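Local coordinates for M152 protein (Murid herpesvirus 1, PDB 4G59) that probably acts as a viral immune-evasion glycoprotein with an MHC class I-like fold, binding host RAE-1 ligands of NKG2D and lowering their display on infected cells, at residues I9-R14 and N180-E185; R14-Q19 and K174-D179; V205-N210 and S254-Y259. All coordinates share one frame; numbering follows the deposited sequence.

Contact 1: residues I9-R14 and N180-E185; sequences IFEDER and NPRHNE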
# COMPACT_ATOMS: atom_id res chain seq x y z
N ILE B 9 20.65 5.17 19.71
CA ILE B 9 21.07 4.60 18.44
C ILE B 9 22.12 3.52 18.63
O ILE B 9 23.12 3.74 19.31
CB ILE B 9 21.55 5.71 17.50
CG1 ILE B 9 20.37 6.60 17.16
CG2 ILE B 9 22.15 5.11 16.22
CD1 ILE B 9 20.76 7.91 16.54
N PHE B 10 21.90 2.35 18.04
CA PHE B 10 22.81 1.23 18.21
C PHE B 10 23.44 0.85 16.88
O PHE B 10 22.74 0.53 15.92
CB PHE B 10 22.09 0.02 18.84
CG PHE B 10 21.45 0.33 20.17
CD1 PHE B 10 22.18 0.23 21.35
CD2 PHE B 10 20.13 0.74 20.24
CE1 PHE B 10 21.60 0.53 22.58
CE2 PHE B 10 19.54 1.03 21.47
CZ PHE B 10 20.28 0.92 22.64
N GLU B 11 24.75 0.94 16.82
CA GLU B 11 25.47 0.58 15.62
C GLU B 11 26.50 -0.45 15.98
O GLU B 11 27.26 -0.26 16.91
CB GLU B 11 26.15 1.81 15.02
CG GLU B 11 25.23 3.00 14.90
CD GLU B 11 25.96 4.31 14.80
OE1 GLU B 11 25.97 4.90 13.71
OE2 GLU B 11 26.50 4.75 15.82
N ASP B 12 26.54 -1.55 15.25
CA ASP B 12 27.57 -2.53 15.49
C ASP B 12 28.54 -2.44 14.34
O ASP B 12 29.57 -1.78 14.44
CB ASP B 12 26.98 -3.94 15.57
CG ASP B 12 28.04 -5.01 15.75
OD1 ASP B 12 29.12 -4.69 16.28
OD2 ASP B 12 27.80 -6.16 15.37
N GLU B 13 28.21 -3.09 13.24
CA GLU B 13 29.04 -3.04 12.06
C GLU B 13 28.16 -2.63 10.89
O GLU B 13 27.13 -3.24 10.67
CB GLU B 13 29.66 -4.41 11.81
CG GLU B 13 31.13 -4.37 11.46
CD GLU B 13 31.80 -5.73 11.49
OE1 GLU B 13 31.10 -6.75 11.47
OE2 GLU B 13 33.04 -5.77 11.53
N ARG B 14 28.56 -1.62 10.14
CA ARG B 14 27.78 -1.24 8.96
C ARG B 14 27.70 -2.41 7.98
O ARG B 14 28.71 -3.04 7.66
CB ARG B 14 28.36 0.00 8.27
CG ARG B 14 27.87 1.33 8.85
CD ARG B 14 26.36 1.53 8.69
NE ARG B 14 25.87 2.62 9.55
CZ ARG B 14 25.51 3.82 9.11
NH1 ARG B 14 25.55 4.10 7.81
NH2 ARG B 14 25.09 4.74 9.96
N ASN B 180 22.52 7.88 7.61
CA ASN B 180 22.99 8.30 8.90
C ASN B 180 21.79 8.43 9.82
O ASN B 180 21.01 9.36 9.68
CB ASN B 180 23.70 9.64 8.76
CG ASN B 180 24.28 10.12 10.07
OD1 ASN B 180 23.78 9.81 11.16
ND2 ASN B 180 25.36 10.89 9.97
N PRO B 181 21.67 7.52 10.80
CA PRO B 181 20.52 7.47 11.72
C PRO B 181 20.31 8.81 12.44
O PRO B 181 19.19 9.08 12.87
CB PRO B 181 20.93 6.43 12.77
CG PRO B 181 22.16 5.76 12.26
CD PRO B 181 22.79 6.67 11.25
N ARG B 182 21.38 9.60 12.59
CA ARG B 182 21.28 10.87 13.31
C ARG B 182 20.71 11.97 12.42
O ARG B 182 20.32 13.01 12.92
CB ARG B 182 22.63 11.29 13.94
CG ARG B 182 23.16 10.20 14.87
CD ARG B 182 24.49 10.51 15.54
NE ARG B 182 24.67 9.56 16.64
CZ ARG B 182 25.05 8.30 16.47
NH1 ARG B 182 25.31 7.82 15.25
NH2 ARG B 182 25.16 7.51 17.53
N HIS B 183 20.63 11.72 11.12
CA HIS B 183 20.09 12.74 10.22
C HIS B 183 18.57 12.63 10.09
O HIS B 183 17.92 13.53 9.57
CB HIS B 183 20.76 12.70 8.84
CG HIS B 183 22.19 13.13 8.86
ND1 HIS B 183 22.81 13.69 7.76
CD2 HIS B 183 23.13 13.07 9.83
CE1 HIS B 183 24.07 13.96 8.06
NE2 HIS B 183 24.28 13.59 9.31
N ASN B 184 18.01 11.52 10.56
CA ASN B 184 16.59 11.29 10.44
C ASN B 184 15.85 12.00 11.58
O ASN B 184 16.45 12.32 12.60
CB ASN B 184 16.32 9.79 10.47
CG ASN B 184 17.05 9.02 9.35
OD1 ASN B 184 17.34 9.57 8.29
ND2 ASN B 184 17.31 7.73 9.60
N GLU B 185 14.55 12.24 11.41
CA GLU B 185 13.77 12.85 12.50
C GLU B 185 12.80 11.83 13.10
O GLU B 185 12.04 11.17 12.38
CB GLU B 185 13.00 14.08 12.02
CG GLU B 185 11.93 14.62 13.00
CD GLU B 185 10.99 15.64 12.35
OE1 GLU B 185 11.45 16.74 11.95
OE2 GLU B 185 9.79 15.34 12.23
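The Arg182 guanidinium has Ile9 over one face and the carboxylate of Glu11 at its edge. Ile9 CD1 stands 4.2 Å above the guanidinium plane, displaced toward its rim, and CB covers the same group. The guanidinium of Arg14 is used differently: Asn180 CA lies at its edge, near its plane, whereas Pro181 CD approaches obliquely. These two guanidinium groups gather at a domain junction of the MHC class I-like fold, where the chain leaving helix 161-178 passes the end of strand 5-11 on its way to strand 185-191.

The polar half is a salt bridge, with Glu11 OE2 3.3 Å from Arg182 NH1. Both oxygens of Glu11 accept from that NH1, each bond weak, and the carboxylate and guanidinium planes are 49° apart, so this is not the coplanar two-nitrogen, two-oxygen pairing. Glu11 OE1 also forms a long ion pair with Arg14 NH2, which places the acid between two arginines and would partly offset their like charges.

The apolar half centres on Pro181, which is backed by Trp258 of the neighbouring strand. Ile9 CG1 is anti to the carbonyl carbon (chi1 -65°) and carries CD1 to 3.7 Å from Arg182 CG, while Ile9 CG2 packs 3.9 Å from Pro181 CB. Arg14 and Pro181 meet tip to tip, Arg14 NH2 lying 3.3 Å from Pro181 CD.

The loop itself is shaped by an Asx turn that carries the chain past Pro181: the backbone N of Arg182 donates to Asn180 OD1 at 2.8 Å, approaching with a tilt of 25° from the carbonyl plane.

Contact 2: residues R14-Q19 and K174-D179; sequences RVDICQ and KIVAMD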
# COMPACT_ATOMS: atom_id res chain seq x y z
N ARG B 14 28.56 -1.62 10.14
CA ARG B 14 27.78 -1.24 8.96
C ARG B 14 27.70 -2.41 7.98
O ARG B 14 28.71 -3.04 7.66
CB ARG B 14 28.36 0.00 8.27
CG ARG B 14 27.87 1.33 8.85
CD ARG B 14 26.36 1.53 8.69
NE ARG B 14 25.87 2.62 9.55
CZ ARG B 14 25.51 3.82 9.11
NH1 ARG B 14 25.55 4.10 7.81
NH2 ARG B 14 25.09 4.74 9.96
N VAL B 15 26.48 -2.72 7.52
CA VAL B 15 26.28 -3.74 6.50
C VAL B 15 26.27 -3.11 5.11
O VAL B 15 25.52 -2.17 4.85
CB VAL B 15 24.98 -4.51 6.70
CG1 VAL B 15 24.84 -5.59 5.62
CG2 VAL B 15 24.90 -5.13 8.10
N ASP B 16 27.11 -3.62 4.22
CA ASP B 16 27.13 -3.14 2.85
C ASP B 16 26.08 -3.91 2.06
O ASP B 16 26.24 -5.10 1.80
CB ASP B 16 28.51 -3.34 2.24
CG ASP B 16 28.59 -2.85 0.79
OD1 ASP B 16 27.81 -1.94 0.40
OD2 ASP B 16 29.44 -3.38 0.06
N ILE B 17 25.00 -3.24 1.68
CA ILE B 17 23.89 -3.90 1.01
C ILE B 17 23.97 -3.86 -0.51
O ILE B 17 23.04 -4.27 -1.19
CB ILE B 17 22.59 -3.23 1.39
CG1 ILE B 17 22.68 -1.75 1.05
CG2 ILE B 17 22.31 -3.43 2.88
CD1 ILE B 17 21.35 -1.09 1.03
N CYS B 18 25.07 -3.35 -1.05
CA CYS B 18 25.17 -3.12 -2.49
C CYS B 18 25.82 -4.24 -3.28
O CYS B 18 25.96 -4.14 -4.51
CB CYS B 18 25.90 -1.81 -2.76
SG CYS B 18 24.95 -0.39 -2.26
N GLN B 19 26.21 -5.31 -2.60
CA GLN B 19 26.71 -6.49 -3.31
C GLN B 19 25.58 -7.40 -3.76
O GLN B 19 24.49 -7.39 -3.16
CB GLN B 19 27.67 -7.30 -2.45
CG GLN B 19 29.11 -6.90 -2.63
CD GLN B 19 29.56 -5.91 -1.60
OE1 GLN B 19 29.67 -6.25 -0.42
NE2 GLN B 19 29.81 -4.68 -2.02
N LYS B 174 25.28 5.58 -3.21
CA LYS B 174 24.81 6.90 -2.75
C LYS B 174 23.91 6.76 -1.52
O LYS B 174 24.04 7.51 -0.53
CB LYS B 174 24.10 7.65 -3.88
CG LYS B 174 23.56 9.02 -3.49
CD LYS B 174 24.69 10.00 -3.20
CE LYS B 174 24.16 11.40 -2.95
NZ LYS B 174 25.27 12.37 -2.76
N ILE B 175 23.03 5.75 -1.56
CA ILE B 175 22.12 5.47 -0.45
C ILE B 175 22.86 5.06 0.82
O ILE B 175 22.61 5.61 1.91
CB ILE B 175 21.18 4.33 -0.80
CG1 ILE B 175 20.21 4.75 -1.92
CG2 ILE B 175 20.43 3.86 0.43
CD1 ILE B 175 19.44 3.50 -2.54
N VAL B 176 23.75 4.08 0.68
CA VAL B 176 24.65 3.67 1.75
C VAL B 176 25.40 4.89 2.29
O VAL B 176 25.50 5.06 3.50
CB VAL B 176 25.63 2.60 1.24
CG1 VAL B 176 26.91 2.57 2.05
CG2 VAL B 176 24.97 1.25 1.28
N ALA B 177 25.88 5.75 1.39
CA ALA B 177 26.66 6.95 1.75
C ALA B 177 25.89 8.00 2.54
O ALA B 177 26.49 8.74 3.31
CB ALA B 177 27.29 7.62 0.48
N MET B 178 24.58 8.10 2.31
CA MET B 178 23.82 9.18 2.95
C MET B 178 23.23 8.68 4.24
O MET B 178 22.75 9.47 5.04
CB MET B 178 22.65 9.66 2.08
CG MET B 178 23.01 10.20 0.73
SD MET B 178 21.60 11.03 -0.01
CE MET B 178 20.25 9.96 0.46
N ASP B 179 23.26 7.37 4.41
CA ASP B 179 22.55 6.73 5.51
C ASP B 179 23.19 7.03 6.86
O ASP B 179 24.24 6.48 7.21
CB ASP B 179 22.45 5.22 5.28
CG ASP B 179 22.04 4.46 6.52
OD1 ASP B 179 21.15 4.91 7.26
OD2 ASP B 179 22.63 3.39 6.75
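Arg14 NH1 donates to the backbone carbonyl O of Asp179 at 2.8 Å with an N-H...O angle of 159°, joining a linker loop to the C-terminal end of a helix. In the MHC class I-like fold that helix, 161-178, lies on the platform, and Asp179 is the first residue past it to leave helical backbone angles. The acceptor sits nearly in the guanidinium plane, at its edge. Arg14 NH2 adds a second, weak bond to the same O at 3.4 Å, so one carbonyl oxygen receives both terminal nitrogens. A cation at this end of a helix would be favoured by the helix dipole.

The carboxylate of Asp179 meets the same arginine in another way. Its OD2 lies 3.2 Å from Arg14 NH1 but over a face of the guanidinium, well away from its plane, and no N-H points at it: the pairing is one of charges alone. Directed bonds to this buried acid come from the turn beyond, with Thr256 OG1 at OD2 and Trp258 NE1 at OD1. Both carboxylate oxygens are thereby satisfied.

Backbone groups of the loop are held too. Val15 makes a backbone hydrogen bond to Thr256, and Cys18 N reaches Asp16 OD1 by a weak bond.

Three residues back from Asp179, within the helix, the contact turns apolar. Val176 CG2, anti to its own carbonyl carbon, touches both Ile17 and Cys18. Ile17 and Val176 slide past each other in opposite directions, Ile17 CG1 coming to 3.8 Å from Val176 CG2. The disulfide from Cys18 to Cys172 covalently ties the loop to the preceding helical turn, and Cys18 SG also packs 3.9 Å from Val176 CG2.

Contact 3: residues V205-N210 and S254-Y259; sequences VPLAYN and SPTGWY. With NAG (2-acetamido-2-deoxy-beta-D-glucopyranose), chain F.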
# COMPACT_ATOMS: atom_id res chain seq x y z
N VAL B 205 16.47 8.70 2.97
CA VAL B 205 17.31 7.57 2.62
C VAL B 205 16.43 6.34 2.46
O VAL B 205 15.96 5.78 3.44
CB VAL B 205 18.36 7.34 3.69
CG1 VAL B 205 19.17 6.06 3.41
CG2 VAL B 205 19.27 8.55 3.78
N PRO B 206 16.21 5.92 1.20
CA PRO B 206 15.23 4.86 0.92
C PRO B 206 15.69 3.45 1.26
O PRO B 206 15.93 2.63 0.36
CB PRO B 206 15.01 4.98 -0.60
CG PRO B 206 16.33 5.61 -1.13
CD PRO B 206 16.73 6.56 -0.03
N LEU B 207 15.76 3.12 2.54
CA LEU B 207 16.09 1.74 2.92
C LEU B 207 14.84 0.98 3.37
O LEU B 207 13.82 1.58 3.75
CB LEU B 207 17.16 1.71 4.02
CG LEU B 207 18.54 2.19 3.57
CD1 LEU B 207 19.43 2.57 4.75
CD2 LEU B 207 19.19 1.08 2.70
N ALA B 208 14.91 -0.35 3.31
CA ALA B 208 13.79 -1.16 3.78
C ALA B 208 13.79 -1.26 5.30
O ALA B 208 14.13 -2.29 5.86
CB ALA B 208 13.80 -2.54 3.16
N TYR B 209 13.40 -0.18 5.96
CA TYR B 209 13.40 -0.15 7.41
C TYR B 209 12.33 -1.06 7.97
O TYR B 209 11.29 -1.31 7.36
CB TYR B 209 13.15 1.27 7.91
CG TYR B 209 14.11 2.31 7.39
CD1 TYR B 209 15.36 2.50 7.98
CD2 TYR B 209 13.75 3.14 6.34
CE1 TYR B 209 16.23 3.49 7.50
CE2 TYR B 209 14.60 4.12 5.86
CZ TYR B 209 15.83 4.29 6.44
OH TYR B 209 16.66 5.27 5.93
N ASN B 210 12.61 -1.58 9.16
CA ASN B 210 11.64 -2.38 9.88
C ASN B 210 11.35 -1.73 11.22
O ASN B 210 12.25 -1.47 12.01
CB ASN B 210 12.17 -3.80 10.09
CG ASN B 210 11.18 -4.69 10.82
OD1 ASN B 210 10.09 -4.25 11.19
ND2 ASN B 210 11.56 -5.94 11.05
N SER B 254 17.55 -0.91 10.42
CA SER B 254 17.98 -0.63 9.06
C SER B 254 18.83 -1.78 8.54
O SER B 254 19.61 -2.37 9.30
CB SER B 254 18.80 0.65 9.03
OG SER B 254 19.51 0.76 7.82
N PRO B 255 18.67 -2.13 7.26
CA PRO B 255 19.46 -3.24 6.73
C PRO B 255 20.95 -2.93 6.78
O PRO B 255 21.76 -3.85 6.71
CB PRO B 255 18.99 -3.35 5.27
CG PRO B 255 17.71 -2.57 5.18
CD PRO B 255 17.72 -1.57 6.28
N THR B 256 21.31 -1.65 6.90
CA THR B 256 22.73 -1.30 6.98
C THR B 256 23.33 -1.58 8.36
O THR B 256 24.53 -1.38 8.56
CB THR B 256 22.98 0.14 6.59
OG1 THR B 256 22.29 1.00 7.50
CG2 THR B 256 22.47 0.38 5.21
N GLY B 257 22.51 -2.03 9.30
CA GLY B 257 23.06 -2.61 10.52
C GLY B 257 22.93 -1.80 11.79
O GLY B 257 23.34 -2.25 12.86
N TRP B 258 22.36 -0.62 11.69
CA TRP B 258 22.03 0.15 12.87
C TRP B 258 20.56 -0.03 13.24
O TRP B 258 19.74 -0.39 12.39
CB TRP B 258 22.37 1.62 12.64
CG TRP B 258 21.55 2.29 11.57
CD1 TRP B 258 21.91 2.48 10.26
CD2 TRP B 258 20.25 2.89 11.73
NE1 TRP B 258 20.91 3.16 9.60
CE2 TRP B 258 19.89 3.43 10.48
CE3 TRP B 258 19.37 3.03 12.81
CZ2 TRP B 258 18.67 4.09 10.27
CZ3 TRP B 258 18.16 3.69 12.60
CH2 TRP B 258 17.82 4.21 11.35
N TYR B 259 20.22 0.20 14.52
CA TYR B 259 18.82 0.31 14.90
C TYR B 259 18.66 1.36 15.98
O TYR B 259 19.62 1.64 16.71
CB TYR B 259 18.24 -1.04 15.35
CG TYR B 259 18.83 -1.62 16.61
CD1 TYR B 259 18.26 -1.38 17.85
CD2 TYR B 259 19.95 -2.45 16.55
CE1 TYR B 259 18.78 -1.94 19.00
CE2 TYR B 259 20.49 -3.01 17.70
CZ TYR B 259 19.90 -2.75 18.92
OH TYR B 259 20.44 -3.31 20.05
C1 NAG F . 11.06 -7.17 10.63
C2 NAG F . 12.27 -7.87 10.02
C3 NAG F . 11.86 -9.25 9.55
C4 NAG F . 11.29 -10.00 10.75
C5 NAG F . 10.11 -9.20 11.28
C6 NAG F . 9.44 -9.92 12.45
C7 NAG F . 14.01 -6.55 8.96
C8 NAG F . 14.44 -5.77 7.75
N2 NAG F . 12.79 -7.09 8.91
O3 NAG F . 12.98 -9.94 9.05
O4 NAG F . 10.87 -11.28 10.36
O5 NAG F . 10.58 -7.94 11.71
O6 NAG F . 8.38 -9.14 12.94
O7 NAG F . 14.76 -6.66 9.93
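Tyr209 turns the edge of its ring to Trp258, with Tyr209 CE1 3.7 Å from Trp258 CZ2. The tryptophan atom lies near the plane of the tyrosine ring, and the two side chains cross obliquely. Ser254 fits beside both rings: its CB sits over one face of the indole, displaced toward the rim, and meets Tyr209 CD1 at 4.0 Å. On the tyrosine, Leu207 CB covers part of one ring face. The phenol is fixed at its far end by a 2.6 Å hydrogen bond from OH to the carbonyl O of Val205, an acceptor shared with Leu207 N.

Leu207 and Thr256 cross at about a right angle, and Leu207 CD1 touches Thr256 CG2 at 3.8 Å. The same leucine methyl reaches Ser254 OG. With chi1 at 62°, Thr256 OG1 lies between the backbone N and the carbonyl carbon; it receives the Ser254 OG hydrogen bond at 2.8 Å and is also hydrogen-bonded to Asp179 OD2. Trp258 NE1 hydrogen-bonds Asp179 OD1.

Toward the glycan, Pro255 brings CG and CD against the backbone of Ala208, CG being 3.7 Å from Ala208 O. The Asn210 side chain carries the glycan, its ND2 joined covalently to C1 of N-acetylglucosamine.

The turn of residues 254-258 brings Ser254, Pro255 and Thr256 into contact with the 205-210 loop, with Pro255 directed at it. Gly257 N donates to Ser254 O, closing a type I turn, and Ser254 N donates to Trp258 O, with Gly257 at a phi of 108°. This is the type I turn with a G1 bulge of a 3:5 beta hairpin, here joining strands 250-253 and 258-264 in what is probably the immunoglobulin-like domain of this MHC class I-like protein.

Contact 3 is the buried one, contact 2 is partly buried and contact 1 lies at the surface. Their chemistry follows: aromatic and aliphatic packing without a hydrogen bond between the segments in contact 3, carbonyl and charge pairing beside a small apolar patch in contact 2, and a salt-bridge network with weak or long links beside a proline in contact 1. Contacts 1 and 2 share Arg14 and use successive parts of the same two chain regions. Contacts 1 and 3 meet in one sheet, where strands 5-11 and 258-264 are neighbours. Contacts 2 and 3 join through Asp179 and Thr256, linking the helix end to the hairpin.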